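Local coordinates for mitogen activated protein kinase, putative (Leishmania donovani, PDB 4QNY) that probably transfers the terminal phosphate of ATP to serine and threonine residues of target proteins, with magnesium, as a mitogen-activated protein kinase, at residues M108-K113 and I156-N161; N82-R87 and D163-D168. All blocks are in the same frame, centred on the assembly; numbering follows the deposited sequence.

Contacts 1 and 2 both touch the ATP analogue, and their centres lie 10 Å apart. Contact 1 is nested inside the chain loop that contact 2 closes. The two share a three-stranded antiparallel sheet, in which strand 156-158 is the middle strand between 110-111 and 164-166. A probable hydrogen bond of 2.7 Å from Lys165 N to Leu157 O joins them, and Met108 SD packs 3.6 Å from Lys165 CD. Contact 1 holds adenine N1 and ribose O2'; contact 2 touches adenine N6 through Ile84 and reaches the phosphates and the magnesium ion through Asp168. The side chain of Asp111 lies about 7 Å from that ion.

Contact 1 (M108-K113 and I156-N161); sequences METDLK and ILVNTN. With ANP (phosphoaminophosphonic acid-adenylate ester), chain D.
The adenine ring rests one face on Leu157, whose CD1 lies almost straight along the ring normal, 3.6 Å from C5 of the nucleotide. At the rim, adenine N1 accepts the Met108 backbone N at 3.1 Å. A second flat group, the Asn159 amide, is clasped from both faces. Met108, bent at chi2 and chi3, curls its CE over one face, 3.4 Å from Asn159 OD1, while Glu109 CG approaches from the other. Asn159 OD1 accepts from Glu109 N at 2.8 Å, with an N-H...O angle of 167° and the donor nearly along the C=O axis, which helps to set which way the amide is turned. The extended Glu109 chain carries its carboxylate to within 24° of that amide plane, and the syn lone pair of OE1 receives Thr160 OG1 in a very short bond of 2.4 Å. Thr160 N adds a weak one.

Behind these groups the backbones pair antiparallel. Thr110 and Val158 exchange two hydrogen bonds, with Val158 N to Thr110 O the shorter at 2.8 Å; their side chains point the same way. Asp111 and Leu157 point to the opposite face, toward the nucleotide. Asp111 N-caps the helix beginning at Leu112, its OD1 accepting a weak bond from Lys113 N, while its OD2 accepts ribose O2' at a very short 2.4 Å. Hinge backbone, hydrophobic floor and ribose-binding carboxylate characterise the protein kinase ATP cleft.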
# COMPACT_ATOMS: atom_id res chain seq x y z
N MET A 108 -10.80 0.29 10.95
CA MET A 108 -10.53 -1.13 10.84
C MET A 108 -9.79 -1.59 12.10
O MET A 108 -9.13 -0.79 12.76
CB MET A 108 -9.72 -1.44 9.58
CG MET A 108 -10.47 -1.16 8.28
SD MET A 108 -11.84 -2.30 7.99
CE MET A 108 -10.95 -3.81 7.61
N GLU A 109 -9.92 -2.87 12.43
CA GLU A 109 -9.39 -3.39 13.69
C GLU A 109 -7.86 -3.33 13.76
O GLU A 109 -7.31 -2.94 14.79
CB GLU A 109 -9.87 -4.83 13.90
CG GLU A 109 -11.38 -4.93 14.08
CD GLU A 109 -11.86 -6.37 14.24
OE1 GLU A 109 -11.02 -7.24 14.54
OE2 GLU A 109 -13.07 -6.61 14.07
N THR A 110 -7.19 -3.71 12.68
CA THR A 110 -5.73 -3.72 12.65
C THR A 110 -5.23 -3.81 11.21
O THR A 110 -6.00 -3.64 10.27
CB THR A 110 -5.15 -4.90 13.47
OG1 THR A 110 -3.72 -4.88 13.41
CG2 THR A 110 -5.66 -6.23 12.93
N ASP A 111 -3.94 -4.08 11.03
CA ASP A 111 -3.43 -4.34 9.69
C ASP A 111 -2.52 -5.57 9.67
O ASP A 111 -2.23 -6.15 10.71
CB ASP A 111 -2.70 -3.11 9.13
CG ASP A 111 -1.48 -2.72 9.94
OD1 ASP A 111 -0.59 -3.57 10.15
OD2 ASP A 111 -1.40 -1.55 10.38
N LEU A 112 -2.08 -5.96 8.48
CA LEU A 112 -1.37 -7.23 8.29
C LEU A 112 0.04 -7.28 8.88
O LEU A 112 0.49 -8.35 9.27
CB LEU A 112 -1.31 -7.57 6.80
CG LEU A 112 -2.54 -8.24 6.20
CD1 LEU A 112 -2.26 -8.72 4.78
CD2 LEU A 112 -3.00 -9.40 7.08
N LYS A 113 0.74 -6.15 8.93
CA LYS A 113 2.10 -6.10 9.49
C LYS A 113 2.16 -6.56 10.95
O LYS A 113 2.99 -7.45 11.28
CB LYS A 113 2.66 -4.69 9.38
CG LYS A 113 4.00 -4.53 10.07
CD LYS A 113 4.59 -3.16 9.86
CE LYS A 113 5.98 -3.08 10.49
NZ LYS A 113 6.70 -1.84 10.10
N ILE A 156 -2.33 -2.59 4.53
CA ILE A 156 -3.44 -3.51 4.33
C ILE A 156 -4.23 -3.70 5.63
O ILE A 156 -3.75 -4.36 6.55
CB ILE A 156 -2.96 -4.88 3.83
CG1 ILE A 156 -2.12 -4.73 2.56
CG2 ILE A 156 -4.14 -5.80 3.59
CD1 ILE A 156 -2.90 -4.27 1.35
N LEU A 157 -5.43 -3.14 5.69
CA LEU A 157 -6.23 -3.16 6.91
C LEU A 157 -7.19 -4.35 6.97
O LEU A 157 -7.86 -4.66 5.99
CB LEU A 157 -7.01 -1.85 7.05
CG LEU A 157 -6.18 -0.57 7.11
CD1 LEU A 157 -7.08 0.66 7.07
CD2 LEU A 157 -5.30 -0.55 8.35
N VAL A 158 -7.26 -5.00 8.13
CA VAL A 158 -8.08 -6.20 8.29
C VAL A 158 -8.86 -6.24 9.60
O VAL A 158 -8.49 -5.58 10.58
CB VAL A 158 -7.22 -7.48 8.20
CG1 VAL A 158 -6.71 -7.69 6.78
CG2 VAL A 158 -6.07 -7.42 9.19
N ASN A 159 -9.94 -7.01 9.62
CA ASN A 159 -10.72 -7.26 10.83
C ASN A 159 -10.64 -8.72 11.24
O ASN A 159 -9.99 -9.53 10.58
CB ASN A 159 -12.18 -6.86 10.62
CG ASN A 159 -12.36 -5.37 10.41
OD1 ASN A 159 -11.55 -4.56 10.87
ND2 ASN A 159 -13.41 -4.99 9.70
N THR A 160 -11.31 -9.07 12.33
CA THR A 160 -11.38 -10.45 12.79
C THR A 160 -12.31 -11.24 11.87
O THR A 160 -12.27 -12.47 11.81
CB THR A 160 -11.87 -10.55 14.25
OG1 THR A 160 -11.18 -9.58 15.05
CG2 THR A 160 -11.62 -11.94 14.82
N ASN A 161 -13.15 -10.51 11.13
CA ASN A 161 -14.00 -11.11 10.11
C ASN A 161 -13.21 -11.45 8.85
O ASN A 161 -13.77 -11.95 7.87
CB ASN A 161 -15.15 -10.16 9.75
CG ASN A 161 -15.95 -9.73 10.96
OD1 ASN A 161 -15.48 -8.95 11.79
ND2 ASN A 161 -17.18 -10.23 11.06
PG ANP D . 1.15 8.61 4.30
O1G ANP D . 0.77 9.41 5.51
O2G ANP D . -0.03 8.68 3.25
O3G ANP D . 2.45 9.23 3.65
PB ANP D . 1.19 6.63 6.33
O1B ANP D . 1.89 7.62 7.20
O2B ANP D . 1.77 5.21 6.62
N3B ANP D . 1.44 6.99 4.70
PA ANP D . -1.24 5.34 6.66
O1A ANP D . -0.55 4.18 6.06
O2A ANP D . -2.54 5.71 5.93
O3A ANP D . -0.34 6.66 6.65
O5' ANP D . -1.53 5.01 8.18
C5' ANP D . -0.51 4.51 9.06
C4' ANP D . -1.08 3.39 9.90
O4' ANP D . -2.30 3.83 10.53
C3' ANP D . -1.47 2.13 9.13
O3' ANP D . -0.35 1.28 8.93
C2' ANP D . -2.51 1.50 10.07
O2' ANP D . -1.89 0.72 11.08
C1' ANP D . -3.19 2.73 10.68
N9 ANP D . -4.46 3.08 10.04
C8 ANP D . -4.64 3.88 8.95
N7 ANP D . -5.90 4.02 8.59
C5 ANP D . -6.58 3.24 9.51
C6 ANP D . -7.96 2.97 9.68
N6 ANP D . -8.92 3.46 8.89
N1 ANP D . -8.31 2.16 10.71
C2 ANP D . -7.36 1.66 11.50
N3 ANP D . -6.03 1.85 11.43
C4 ANP D . -5.71 2.66 10.42

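Contact 2 (N82-R87 and D163-D168). With MG (magnesium ion), chain C; ANP (phosphoaminophosphonic acid-adenylate ester), chain D.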
# COMPACT_ATOMS: atom_id res chain seq x y z
N ASN A 82 -13.47 -3.17 -0.32
CA ASN A 82 -12.08 -3.58 -0.12
C ASN A 82 -11.10 -2.42 -0.26
O ASN A 82 -9.89 -2.63 -0.34
CB ASN A 82 -11.71 -4.71 -1.09
CG ASN A 82 -12.45 -6.00 -0.80
OD1 ASN A 82 -13.00 -6.63 -1.70
ND2 ASN A 82 -12.48 -6.39 0.47
N ILE A 83 -11.63 -1.21 -0.29
CA ILE A 83 -10.82 0.00 -0.27
C ILE A 83 -11.32 0.91 0.84
O ILE A 83 -12.52 1.20 0.91
CB ILE A 83 -10.85 0.74 -1.62
CG1 ILE A 83 -10.38 -0.17 -2.75
CG2 ILE A 83 -10.01 2.01 -1.57
CD1 ILE A 83 -10.51 0.43 -4.13
N ILE A 84 -10.42 1.35 1.71
CA ILE A 84 -10.82 2.14 2.88
C ILE A 84 -11.56 3.41 2.46
O ILE A 84 -11.15 4.13 1.56
CB ILE A 84 -9.59 2.49 3.77
CG1 ILE A 84 -10.05 3.05 5.11
CG2 ILE A 84 -8.63 3.43 3.05
CD1 ILE A 84 -10.73 2.03 6.00
N GLY A 85 -12.70 3.65 3.11
CA GLY A 85 -13.59 4.72 2.72
C GLY A 85 -13.27 6.06 3.35
O GLY A 85 -12.58 6.14 4.36
N LEU A 86 -13.80 7.12 2.75
CA LEU A 86 -13.60 8.47 3.25
C LEU A 86 -14.89 9.00 3.87
O LEU A 86 -15.93 9.03 3.21
CB LEU A 86 -13.13 9.39 2.12
CG LEU A 86 -12.69 10.80 2.52
CD1 LEU A 86 -11.43 10.75 3.35
CD2 LEU A 86 -12.50 11.67 1.29
N ARG A 87 -14.82 9.42 5.13
CA ARG A 87 -16.00 9.92 5.82
C ARG A 87 -16.04 11.45 5.89
O ARG A 87 -17.11 12.04 5.81
CB ARG A 87 -16.08 9.34 7.24
CG ARG A 87 -17.14 8.26 7.39
CD ARG A 87 -17.78 8.30 8.77
NE ARG A 87 -18.95 7.42 8.86
CZ ARG A 87 -19.80 7.42 9.88
NH1 ARG A 87 -19.63 8.25 10.90
NH2 ARG A 87 -20.84 6.59 9.88
N ASP A 163 -12.21 -9.42 6.84
CA ASP A 163 -12.51 -8.41 5.84
C ASP A 163 -11.27 -7.56 5.62
O ASP A 163 -10.54 -7.26 6.57
CB ASP A 163 -13.69 -7.53 6.28
CG ASP A 163 -15.00 -8.29 6.29
OD1 ASP A 163 -15.11 -9.33 5.60
OD2 ASP A 163 -15.94 -7.85 7.00
N LEU A 164 -11.02 -7.17 4.37
CA LEU A 164 -9.78 -6.49 4.02
C LEU A 164 -10.03 -5.16 3.33
O LEU A 164 -10.95 -5.03 2.53
CB LEU A 164 -8.93 -7.40 3.13
CG LEU A 164 -7.48 -7.01 2.83
CD1 LEU A 164 -6.62 -8.26 2.76
CD2 LEU A 164 -7.39 -6.23 1.53
N LYS A 165 -9.20 -4.16 3.65
CA LYS A 165 -9.29 -2.85 3.02
C LYS A 165 -7.91 -2.25 2.78
O LYS A 165 -7.10 -2.12 3.70
CB LYS A 165 -10.13 -1.89 3.88
CG LYS A 165 -11.61 -2.21 3.91
CD LYS A 165 -12.40 -1.15 4.66
CE LYS A 165 -13.87 -1.52 4.75
NZ LYS A 165 -14.64 -0.50 5.52
N ILE A 166 -7.64 -1.87 1.53
CA ILE A 166 -6.37 -1.25 1.17
C ILE A 166 -6.37 0.24 1.50
O ILE A 166 -7.33 0.95 1.19
CB ILE A 166 -6.06 -1.45 -0.33
CG1 ILE A 166 -5.80 -2.92 -0.64
CG2 ILE A 166 -4.86 -0.61 -0.75
CD1 ILE A 166 -5.33 -3.18 -2.06
N CYS A 167 -5.30 0.72 2.13
CA CYS A 167 -5.18 2.13 2.48
C CYS A 167 -3.87 2.74 1.99
O CYS A 167 -3.10 2.09 1.28
CB CYS A 167 -5.30 2.31 4.00
SG CYS A 167 -3.89 1.68 4.94
N ASP A 168 -3.65 4.00 2.36
CA ASP A 168 -2.42 4.73 2.06
C ASP A 168 -2.18 4.91 0.56
O ASP A 168 -1.36 4.21 -0.03
CB ASP A 168 -1.21 4.04 2.71
CG ASP A 168 -0.00 4.95 2.83
OD1 ASP A 168 0.05 5.98 2.12
OD2 ASP A 168 0.90 4.64 3.63
MG MG C . 1.13 3.40 5.37
PG ANP D . 1.15 8.61 4.30
O1G ANP D . 0.77 9.41 5.51
O2G ANP D . -0.03 8.68 3.25
O3G ANP D . 2.45 9.23 3.65
PB ANP D . 1.19 6.63 6.33
O1B ANP D . 1.89 7.62 7.20
O2B ANP D . 1.77 5.21 6.62
N3B ANP D . 1.44 6.99 4.70
PA ANP D . -1.24 5.34 6.66
O1A ANP D . -0.55 4.18 6.06
O2A ANP D . -2.54 5.71 5.93
O3A ANP D . -0.34 6.66 6.65
O5' ANP D . -1.53 5.01 8.18
C5' ANP D . -0.51 4.51 9.06
C4' ANP D . -1.08 3.39 9.90
O4' ANP D . -2.30 3.83 10.53
C3' ANP D . -1.47 2.13 9.13
O3' ANP D . -0.35 1.28 8.93
C2' ANP D . -2.51 1.50 10.07
O2' ANP D . -1.89 0.72 11.08
C1' ANP D . -3.19 2.73 10.68
N9 ANP D . -4.46 3.08 10.04
C8 ANP D . -4.64 3.88 8.95
N7 ANP D . -5.90 4.02 8.59
C5 ANP D . -6.58 3.24 9.51
C6 ANP D . -7.96 2.97 9.68
N6 ANP D . -8.92 3.46 8.89
N1 ANP D . -8.31 2.16 10.71
C2 ANP D . -7.36 1.66 11.50
N3 ANP D . -6.03 1.85 11.43
C4 ANP D . -5.71 2.66 10.42
O HOH W 1 -14.70 1.46 3.73
O HOH W 2 1.46 2.31 7.08
O HOH W 3 2.99 3.01 4.78
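Asp168 OD2 has two grips: the magnesium ion, bound at 2.1 Å, and a weak hydrogen bond from N3B of the analogue at 2.6 Å, bent to 127°. CG anti to the backbone N (chi1 -161°) places the carboxylate there, and Gly170 N holds its other oxygen, OD1. Two phosphate oxygens of the analogue, two waters and Asn155 OD1 complete six ligands around the metal.

The strand leading to Asp168 is tied to segment 82-87 through the backbone. Ile166 N donates to Asn82 O at 3.0 Å, and Ile84 N returns a bond to Ile166 O; each donor stands above its acceptor's carbonyl plane. Asn82 ND2 meets a lone pair of Leu164 O at 2.9 Å, nearly straight at 171°. Ile84 CG2 packs 3.6 Å from Cys167 CB, while its CD1 meets Lys165 CD, the two chains crossing at about a right angle. Ile84 CD1 also lies 3.7 Å from adenine N6.

Asp168, Phe169 and Gly170 form the kinase DFG motif. The imido N-H is peculiar to the analogue, so with ATP the metal bond is the grip expected to remain. Metal and Gly170 N-H probably keep the carboxylate ionised, consistent with magnesium orienting the phosphates for transfer.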